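Local atomic coordinates of Blo t 1 allergen (Blomia tropicalis, PDB entry 5JT8), a protein that acts as a mite allergen and is probably a papain-like cysteine protease, captured with its propeptide inhibitor domain still in the chain. Residues 129-134 and 301-306; 162-167 and 197-202; 296-301 and 310-315. One frame throughout, in Å; residues are numbered along the deposited sequence.

Contact 1 (129-134 and 301-306); sequences RQQGSC and NSWGTG. With NO3 (nitrate ion), chain I.
Gln131 reaches across to Ser302 and Trp303 mainly through its amide oxygen OE1, and the tight half of the contact is built around it. The Gln131 chain leaves the backbone with CG between N and the carbonyl carbon (chi1 66°) and then runs extended alongside the indole, pointing the same way. Ser302 OG donates to Gln131 OE1 at 2.8 Å, whereas Trp303 NE1, at the edge of its ring, adds only a weak, bent bond to Gln131 OE1 at 3.3 Å. The amide plane is turned 61° from the indole plane. The amide nitrogen is held as well: Gln131 NE2 donates to Cys134 O at 2.8 Å, so both polar ends oppose rotation of the amide. Behind this group the backbones are joined by Gln131 N to Ser302 O (2.9 Å) and by Gly304 N to Arg129 O (3.1 Å), around a single bridge between Gln130 and Trp303. Gly304, at positive phi, packs against Gln130, with Gln130 CG 3.8 Å from Gly304 N.

The other flank is looser. The exposed amide end of Gln130 sends NE2 to Glu74, while water joins Arg129 N to Asn301 O. The Arg129 guanidinium ends outside the interface, where NH1 (2.7 Å to O3) and, weakly, NH2 meet one oxygen of a nitrate ion, probably from the crystallisation liquor; Arg129 NH2 also forms a salt bridge with Glu147.

Asn301 OD1 receives a hydrogen bond from Ser302 N and also pairs with His281 NE2, on whose ring Trp303 stacks. With oxidised Cys137 just beyond Cys134, this layout matches the papain-family active site, in which Gln131 would probably line the oxyanion hole and Asn301 orient the histidine.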
loop_
_atom_site.group_PDB
_atom_site.type_symbol
_atom_site.label_atom_id
_atom_site.label_comp_id
_atom_site.label_asym_id
_atom_site.label_seq_id
_atom_site.Cartn_x
_atom_site.Cartn_y
_atom_site.Cartn_z
ATOM N N ARG A 129 -3.614 -2.652 -8.858
ATOM C CA ARG A 129 -2.476 -3.520 -9.176
ATOM C C ARG A 129 -2.335 -4.637 -8.155
ATOM O O ARG A 129 -2.991 -4.623 -7.111
ATOM C CB ARG A 129 -1.178 -2.715 -9.227
ATOM C CG ARG A 129 -1.274 -1.356 -9.912
ATOM C CD ARG A 129 -1.766 -1.454 -11.366
ATOM N NE ARG A 129 -1.584 -0.187 -12.087
ATOM C CZ ARG A 129 -2.091 0.076 -13.291
ATOM N NH1 ARG A 129 -2.823 -0.833 -13.924
ATOM N NH2 ARG A 129 -1.863 1.250 -13.865
ATOM N N GLN A 130 -1.449 -5.585 -8.434
ATOM C CA GLN A 130 -1.229 -6.717 -7.532
ATOM C C GLN A 130 0.262 -6.996 -7.334
ATOM O O GLN A 130 0.926 -7.429 -8.262
ATOM C CB GLN A 130 -1.923 -7.973 -8.073
ATOM C CG GLN A 130 -2.032 -9.095 -7.049
ATOM C CD GLN A 130 -3.034 -10.179 -7.442
ATOM O OE1 GLN A 130 -3.448 -10.292 -8.606
ATOM N NE2 GLN A 130 -3.426 -10.987 -6.462
ATOM N N GLN A 131 0.789 -6.760 -6.135
ATOM C CA GLN A 131 2.234 -6.907 -5.928
ATOM C C GLN A 131 2.665 -8.377 -5.878
ATOM O O GLN A 131 3.823 -8.700 -6.159
ATOM C CB GLN A 131 2.671 -6.183 -4.649
ATOM C CG GLN A 131 2.111 -6.787 -3.368
ATOM C CD GLN A 131 2.482 -5.978 -2.138
ATOM O OE1 GLN A 131 1.827 -4.993 -1.822
ATOM N NE2 GLN A 131 3.549 -6.386 -1.444
ATOM N N GLY A 132 1.735 -9.263 -5.528
ATOM C CA GLY A 132 2.032 -10.689 -5.429
ATOM C C GLY A 132 3.059 -11.017 -4.350
ATOM O O GLY A 132 3.126 -10.362 -3.301
ATOM N N SER A 133 3.886 -12.016 -4.631
ATOM C CA SER A 133 4.849 -12.551 -3.676
ATOM C C SER A 133 6.148 -11.740 -3.624
ATOM O O SER A 133 7.241 -12.276 -3.833
ATOM C CB SER A 133 5.157 -14.027 -4.016
ATOM N N CYS A 134 6.026 -10.453 -3.344
ATOM C CA CYS A 134 7.167 -9.543 -3.365
ATOM C C CYS A 134 6.845 -8.361 -2.452
ATOM O O CYS A 134 5.756 -7.808 -2.508
ATOM C CB CYS A 134 7.472 -9.091 -4.799
ATOM S SG CYS A 134 8.619 -7.704 -4.948
ATOM N N ASN A 301 -5.211 -0.244 -2.119
ATOM C CA ASN A 301 -4.244 -1.283 -1.780
ATOM C C ASN A 301 -3.686 -1.897 -3.070
ATOM O O ASN A 301 -4.204 -1.631 -4.153
ATOM C CB ASN A 301 -4.905 -2.341 -0.889
ATOM C CG ASN A 301 -3.903 -3.182 -0.104
ATOM O OD1 ASN A 301 -2.699 -3.123 -0.334
ATOM N ND2 ASN A 301 -4.413 -3.981 0.827
ATOM N N SER A 302 -2.631 -2.699 -2.951
ATOM C CA SER A 302 -1.991 -3.325 -4.106
ATOM C C SER A 302 -2.027 -4.854 -4.016
ATOM O O SER A 302 -1.028 -5.534 -4.285
ATOM C CB SER A 302 -0.545 -2.839 -4.236
ATOM O OG SER A 302 0.179 -3.044 -3.025
ATOM N N TRP A 303 -3.186 -5.391 -3.639
ATOM C CA TRP A 303 -3.342 -6.835 -3.463
ATOM C C TRP A 303 -4.416 -7.419 -4.385
ATOM O O TRP A 303 -5.036 -8.431 -4.060
ATOM C CB TRP A 303 -3.684 -7.163 -2.010
ATOM C CG TRP A 303 -2.575 -6.867 -1.016
ATOM C CD1 TRP A 303 -1.267 -6.614 -1.296
ATOM C CD2 TRP A 303 -2.698 -6.819 0.411
ATOM N NE1 TRP A 303 -0.567 -6.412 -0.137
ATOM C CE2 TRP A 303 -1.423 -6.521 0.928
ATOM C CE3 TRP A 303 -3.767 -6.987 1.300
ATOM C CZ2 TRP A 303 -1.180 -6.393 2.300
ATOM C CZ3 TRP A 303 -3.528 -6.853 2.668
ATOM C CH2 TRP A 303 -2.243 -6.561 3.151
ATOM N N GLY A 304 -4.635 -6.772 -5.522
ATOM C CA GLY A 304 -5.620 -7.229 -6.483
ATOM C C GLY A 304 -7.027 -6.790 -6.120
ATOM O O GLY A 304 -7.289 -6.346 -4.999
ATOM N N THR A 305 -7.938 -6.927 -7.073
ATOM C CA THR A 305 -9.330 -6.518 -6.878
ATOM C C THR A 305 -10.075 -7.492 -5.970
ATOM O O THR A 305 -11.232 -7.262 -5.628
ATOM C CB THR A 305 -10.085 -6.427 -8.216
ATOM O OG1 THR A 305 -10.074 -7.710 -8.855
ATOM C CG2 THR A 305 -9.435 -5.404 -9.138
ATOM N N GLY A 306 -9.415 -8.586 -5.605
ATOM C CA GLY A 306 -10.018 -9.604 -4.763
ATOM C C GLY A 306 -10.032 -9.204 -3.295
ATOM O O GLY A 306 -10.809 -9.743 -2.518
HETATM N N NO3 I . -4.038 1.759 -16.191
HETATM O O1 NO3 I . -5.258 1.898 -15.880
HETATM O O2 NO3 I . -3.354 2.764 -16.552
HETATM O O3 NO3 I . -3.498 0.612 -16.146
HETATM O O HOH W 1 -3.259 -0.827 -6.707
HETATM O O HOH W 2 -0.948 -8.917 -4.033
#

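Contact 2 (162-167 and 197-202); sequences EQELVD and TGLVEE
Glu164 and Leu199 run antiparallel alongside one another, the glutamate fully extended from helix 162-168 toward the loop that follows helix 187-196. With CG anti to the backbone N (chi1 -178°), its carboxylate arrives at the backbone of Val200, whose N-H meets Glu164 OE1 at 3.0 Å, nearly straight and almost in line with the C-O bond. Leu199 CD2 lies along the aliphatic part of the same side chain. The second oxygen, Glu164 OE2, is taken by Arg222 and Tyr193, so the buried carboxylate has a partner for each oxygen and a probable counter-charge.

Leu165 lies roughly perpendicular to Leu199, its CG resting 3.7 Å from Leu199 CD2, and Ala190 and Tyr193 of helix 187-196 also touch Leu165. Glu162 and Glu202 meet in a similar way, with carboxylate planes 47° apart and Glu162 OE1 4.0 Å from Glu202 OE1. A water lies 2.6 Å from Glu162 OE1 and 2.8 Å from Glu202 OE1; the closeness of like charges could favour protonation of one acid. Glu202 OE2 accepts from Tyr207 N. A helix held to a following loop by a buried carboxylate and leucines, beside helix 139-154, belongs here to the mainly helical L domain of papain-like proteases.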
loop_
_atom_site.group_PDB
_atom_site.type_symbol
_atom_site.label_atom_id
_atom_site.label_comp_id
_atom_site.label_asym_id
_atom_site.label_seq_id
_atom_site.Cartn_x
_atom_site.Cartn_y
_atom_site.Cartn_z
ATOM N N GLU A 162 6.692 -0.548 -11.611
ATOM C CA GLU A 162 7.124 -0.839 -10.250
ATOM C C GLU A 162 8.436 -1.619 -10.233
ATOM O O GLU A 162 9.251 -1.457 -9.324
ATOM C CB GLU A 162 6.058 -1.627 -9.482
ATOM C CG GLU A 162 4.889 -0.787 -8.989
ATOM C CD GLU A 162 3.854 -0.520 -10.076
ATOM O OE1 GLU A 162 4.001 -1.060 -11.201
ATOM O OE2 GLU A 162 2.882 0.224 -9.801
ATOM N N GLN A 163 8.637 -2.467 -11.236
ATOM C CA GLN A 163 9.812 -3.335 -11.272
ATOM C C GLN A 163 11.087 -2.489 -11.388
ATOM O O GLN A 163 12.122 -2.823 -10.803
ATOM C CB GLN A 163 9.715 -4.339 -12.429
ATOM C CG GLN A 163 10.790 -5.436 -12.447
ATOM C CD GLN A 163 10.687 -6.391 -11.276
ATOM O OE1 GLN A 163 9.633 -6.989 -11.036
ATOM N NE2 GLN A 163 11.784 -6.535 -10.532
ATOM N N GLU A 164 11.012 -1.387 -12.130
ATOM C CA GLU A 164 12.169 -0.517 -12.276
ATOM C C GLU A 164 12.517 0.098 -10.918
ATOM O O GLU A 164 13.688 0.311 -10.612
ATOM C CB GLU A 164 11.935 0.596 -13.306
ATOM C CG GLU A 164 13.184 1.479 -13.484
ATOM C CD GLU A 164 13.034 2.594 -14.491
ATOM O OE1 GLU A 164 11.909 2.819 -14.996
ATOM O OE2 GLU A 164 14.054 3.270 -14.765
ATOM N N LEU A 165 11.502 0.394 -10.113
ATOM C CA LEU A 165 11.737 0.888 -8.761
ATOM C C LEU A 165 12.417 -0.195 -7.916
ATOM O O LEU A 165 13.401 0.067 -7.212
ATOM C CB LEU A 165 10.431 1.329 -8.103
ATOM C CG LEU A 165 9.855 2.672 -8.549
ATOM C CD1 LEU A 165 8.496 2.914 -7.917
ATOM C CD2 LEU A 165 10.836 3.836 -8.243
ATOM N N VAL A 166 11.895 -1.410 -8.007
ATOM C CA VAL A 166 12.389 -2.528 -7.217
ATOM C C VAL A 166 13.872 -2.768 -7.468
ATOM O O VAL A 166 14.645 -3.003 -6.534
ATOM C CB VAL A 166 11.582 -3.797 -7.517
ATOM C CG1 VAL A 166 12.286 -5.040 -6.984
ATOM C CG2 VAL A 166 10.169 -3.669 -6.939
ATOM N N ASP A 167 14.281 -2.655 -8.726
ATOM C CA ASP A 167 15.643 -2.995 -9.083
ATOM C C ASP A 167 16.614 -1.839 -9.000
ATOM O O ASP A 167 17.772 -2.029 -8.656
ATOM C CB ASP A 167 15.666 -3.571 -10.483
ATOM C CG ASP A 167 14.856 -4.832 -10.580
ATOM O OD1 ASP A 167 14.600 -5.451 -9.525
ATOM O OD2 ASP A 167 14.471 -5.194 -11.704
ATOM N N THR A 197 15.570 10.407 -12.031
ATOM C CA THR A 197 15.719 9.487 -13.171
ATOM C C THR A 197 14.420 9.344 -13.966
ATOM O O THR A 197 14.434 9.290 -15.188
ATOM C CB THR A 197 16.161 8.091 -12.690
ATOM O OG1 THR A 197 17.370 8.214 -11.932
ATOM C CG2 THR A 197 16.386 7.120 -13.869
ATOM N N GLY A 198 13.297 9.307 -13.253
ATOM C CA GLY A 198 12.000 9.030 -13.850
ATOM C C GLY A 198 11.772 7.549 -14.110
ATOM O O GLY A 198 12.716 6.773 -14.169
ATOM N N LEU A 199 10.507 7.155 -14.262
ATOM C CA LEU A 199 10.159 5.759 -14.530
ATOM C C LEU A 199 9.623 5.572 -15.938
ATOM O O LEU A 199 8.867 6.408 -16.424
ATOM C CB LEU A 199 9.112 5.254 -13.534
ATOM C CG LEU A 199 9.534 5.102 -12.080
ATOM C CD1 LEU A 199 8.288 4.880 -11.200
ATOM C CD2 LEU A 199 10.528 3.957 -11.941
ATOM N N VAL A 200 10.011 4.480 -16.595
ATOM C CA VAL A 200 9.398 4.132 -17.871
ATOM C C VAL A 200 8.085 3.415 -17.574
ATOM O O VAL A 200 7.814 3.044 -16.427
ATOM C CB VAL A 200 10.293 3.229 -18.756
ATOM C CG1 VAL A 200 11.588 3.943 -19.130
ATOM C CG2 VAL A 200 10.561 1.891 -18.073
ATOM N N GLU A 201 7.277 3.209 -18.604
ATOM C CA GLU A 201 6.018 2.493 -18.427
ATOM C C GLU A 201 6.231 1.001 -18.230
ATOM O O GLU A 201 7.262 0.434 -18.633
ATOM C CB GLU A 201 5.099 2.711 -19.623
ATOM C CG GLU A 201 4.379 4.049 -19.647
ATOM C CD GLU A 201 3.832 4.342 -21.034
ATOM O OE1 GLU A 201 4.656 4.580 -21.949
ATOM O OE2 GLU A 201 2.593 4.303 -21.211
ATOM N N GLU A 202 5.231 0.385 -17.612
ATOM C CA GLU A 202 5.151 -1.057 -17.430
ATOM C C GLU A 202 5.563 -1.880 -18.659
ATOM O O GLU A 202 6.302 -2.859 -18.531
ATOM C CB GLU A 202 3.719 -1.425 -17.008
ATOM C CG GLU A 202 3.483 -2.904 -16.836
ATOM C CD GLU A 202 4.211 -3.473 -15.638
ATOM O OE1 GLU A 202 4.599 -2.687 -14.756
ATOM O OE2 GLU A 202 4.387 -4.706 -15.578
HETATM O O HOH W 3 2.509 -1.606 -13.289
HETATM O O HOH W 4 7.145 -3.091 -13.483
#

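Contact 3 (296-301 and 310-315); sequences YWIIRN and GGYGYV
Tyr296 and Tyr314 are brought together by different first torsions: CG of Tyr296 sits between N and the carbonyl carbon (chi1 61°), and that of Tyr314 is anti to the carbonyl carbon (chi1 -55°). The two side chains run the same way, and the edge of Tyr314 is turned to the face of Tyr296 in an offset edge-to-face pair, centroids 5.3 Å apart and planes at 85°. Ile298 CG1 lies at the edge of the Tyr314 ring, 3.9 Å from its CE1.

At the far end Arg300, extended as far as NE, runs obliquely past the Tyr312 ring: its CB packs 3.5 Å from Tyr312 CE1, and NH1 donates to Tyr312 OH at 3.1 Å, the hydroxyl near the guanidinium plane. Arg300 NH1 also serves Thr126 O. Ile299 CD1 touches Val315 CG2 (3.8 Å) on the other face, which Trp297 shares.

The antiparallel ladder has two hydrogen-bonded pairs, Trp297 with Val315 and Ile299 with Gly313. Backbone bonds hold the strands in register, and packing on both faces adds to them; one face is apolar, while the other mixes Ile298 with tyrosines that engage Arg120, Tyr312 by a cation-pi contact and Tyr314 OH as acceptor.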
loop_
_atom_site.group_PDB
_atom_site.type_symbol
_atom_site.label_atom_id
_atom_site.label_comp_id
_atom_site.label_asym_id
_atom_site.label_seq_id
_atom_site.Cartn_x
_atom_site.Cartn_y
_atom_site.Cartn_z
ATOM N N TYR A 296 -14.538 7.439 7.828
ATOM C CA TYR A 296 -13.561 6.470 7.337
ATOM C C TYR A 296 -12.597 7.045 6.316
ATOM O O TYR A 296 -12.841 8.091 5.723
ATOM C CB TYR A 296 -14.264 5.250 6.724
ATOM C CG TYR A 296 -15.132 5.587 5.535
ATOM C CD1 TYR A 296 -14.598 5.658 4.244
ATOM C CD2 TYR A 296 -16.487 5.854 5.704
ATOM C CE1 TYR A 296 -15.414 5.973 3.140
ATOM C CE2 TYR A 296 -17.297 6.179 4.629
ATOM C CZ TYR A 296 -16.762 6.235 3.344
ATOM O OH TYR A 296 -17.593 6.552 2.280
ATOM N N TRP A 297 -11.494 6.336 6.141
ATOM C CA TRP A 297 -10.521 6.605 5.101
ATOM C C TRP A 297 -10.797 5.697 3.906
ATOM O O TRP A 297 -11.249 4.565 4.082
ATOM C CB TRP A 297 -9.109 6.331 5.598
ATOM C CG TRP A 297 -8.605 7.217 6.671
ATOM C CD1 TRP A 297 -8.313 6.868 7.954
ATOM C CD2 TRP A 297 -8.281 8.600 6.543
ATOM N NE1 TRP A 297 -7.848 7.962 8.648
ATOM C CE2 TRP A 297 -7.821 9.038 7.801
ATOM C CE3 TRP A 297 -8.353 9.517 5.493
ATOM C CZ2 TRP A 297 -7.405 10.340 8.023
ATOM C CZ3 TRP A 297 -7.956 10.821 5.726
ATOM C CH2 TRP A 297 -7.482 11.211 6.973
ATOM N N ILE A 298 -10.502 6.164 2.701
ATOM C CA ILE A 298 -10.513 5.266 1.541
ATOM C C ILE A 298 -9.085 4.879 1.159
ATOM O O ILE A 298 -8.260 5.731 0.798
ATOM C CB ILE A 298 -11.209 5.885 0.331
ATOM C CG1 ILE A 298 -12.574 6.470 0.734
ATOM C CG2 ILE A 298 -11.349 4.841 -0.774
ATOM C CD1 ILE A 298 -13.227 7.338 -0.348
ATOM N N ILE A 299 -8.799 3.586 1.256
ATOM C CA ILE A 299 -7.453 3.066 1.043
ATOM C C ILE A 299 -7.327 2.317 -0.268
ATOM O O ILE A 299 -8.055 1.355 -0.524
ATOM C CB ILE A 299 -7.044 2.141 2.204
ATOM C CG1 ILE A 299 -6.774 2.982 3.454
ATOM C CG2 ILE A 299 -5.804 1.319 1.851
ATOM C CD1 ILE A 299 -6.364 2.160 4.659
ATOM N N ARG A 300 -6.411 2.769 -1.115
ATOM C CA ARG A 300 -6.070 2.004 -2.314
ATOM C C ARG A 300 -4.923 1.050 -2.020
ATOM O O ARG A 300 -3.798 1.483 -1.715
ATOM C CB ARG A 300 -5.686 2.923 -3.468
ATOM C CG ARG A 300 -5.082 2.192 -4.654
ATOM C CD ARG A 300 -4.683 3.174 -5.729
ATOM N NE ARG A 300 -3.925 2.537 -6.804
ATOM C CZ ARG A 300 -4.427 2.237 -7.998
ATOM N NH1 ARG A 300 -5.699 2.499 -8.282
ATOM N NH2 ARG A 300 -3.657 1.669 -8.907
ATOM N N ASN A 301 -5.211 -0.244 -2.119
ATOM C CA ASN A 301 -4.244 -1.283 -1.780
ATOM C C ASN A 301 -3.686 -1.897 -3.070
ATOM O O ASN A 301 -4.204 -1.631 -4.153
ATOM C CB ASN A 301 -4.905 -2.341 -0.889
ATOM C CG ASN A 301 -3.903 -3.182 -0.104
ATOM O OD1 ASN A 301 -2.699 -3.123 -0.334
ATOM N ND2 ASN A 301 -4.413 -3.981 0.827
ATOM N N GLY A 310 -13.265 -4.400 -4.350
ATOM C CA GLY A 310 -12.586 -4.131 -5.608
ATOM C C GLY A 310 -11.166 -3.599 -5.440
ATOM O O GLY A 310 -10.665 -2.867 -6.298
ATOM N N GLY A 311 -10.506 -3.965 -4.346
ATOM C CA GLY A 311 -9.109 -3.598 -4.148
ATOM C C GLY A 311 -8.952 -2.388 -3.245
ATOM O O GLY A 311 -7.829 -1.984 -2.901
ATOM N N TYR A 312 -10.092 -1.810 -2.869
ATOM C CA TYR A 312 -10.147 -0.647 -1.985
ATOM C C TYR A 312 -10.690 -1.052 -0.614
ATOM O O TYR A 312 -11.544 -1.926 -0.514
ATOM C CB TYR A 312 -11.014 0.466 -2.606
ATOM C CG TYR A 312 -10.367 1.131 -3.811
ATOM C CD1 TYR A 312 -9.495 2.199 -3.650
ATOM C CD2 TYR A 312 -10.611 0.676 -5.102
ATOM C CE1 TYR A 312 -8.895 2.806 -4.737
ATOM C CE2 TYR A 312 -10.015 1.282 -6.197
ATOM C CZ TYR A 312 -9.144 2.339 -5.998
ATOM O OH TYR A 312 -8.538 2.956 -7.066
ATOM N N GLY A 313 -10.193 -0.417 0.442
ATOM C CA GLY A 313 -10.642 -0.742 1.780
ATOM C C GLY A 313 -11.072 0.486 2.544
ATOM O O GLY A 313 -10.679 1.600 2.197
ATOM N N TYR A 314 -11.868 0.285 3.590
ATOM C CA TYR A 314 -12.352 1.397 4.378
ATOM C C TYR A 314 -11.971 1.231 5.844
ATOM O O TYR A 314 -12.350 0.251 6.486
ATOM C CB TYR A 314 -13.865 1.543 4.209
ATOM C CG TYR A 314 -14.279 1.683 2.754
ATOM C CD1 TYR A 314 -14.144 2.894 2.088
ATOM C CD2 TYR A 314 -14.774 0.594 2.038
ATOM C CE1 TYR A 314 -14.508 3.027 0.764
ATOM C CE2 TYR A 314 -15.146 0.717 0.709
ATOM C CZ TYR A 314 -15.014 1.944 0.080
ATOM O OH TYR A 314 -15.374 2.082 -1.239
ATOM N N VAL A 315 -11.204 2.187 6.364
ATOM C CA VAL A 315 -10.811 2.151 7.768
ATOM C C VAL A 315 -11.273 3.403 8.494
ATOM O O VAL A 315 -11.089 4.510 8.004
ATOM C CB VAL A 315 -9.262 2.026 7.949
ATOM C CG1 VAL A 315 -8.888 2.072 9.445
ATOM C CG2 VAL A 315 -8.752 0.760 7.326
#

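In the fold
All three contacts are largely buried, but their chemistry follows their place. Contacts 1 and 3 meet through Asn301, the first residue after strand 294-300, which opens the loop at the probable active site, and Arg129 packs on Arg300 between them. Contact 3 is a regular ladder with aromatic and aliphatic side chains; contact 1, nearest the chain centre, has instead a single bridge and polar side-chain bonds, and has a solvent edge. Contact 2, about 17 Å from contact 1 between centres and on the opposite side of the chain centre from contact 3, joins helix to loop with carboxylates, waters and leucines, and is nested along the chain within contact 1.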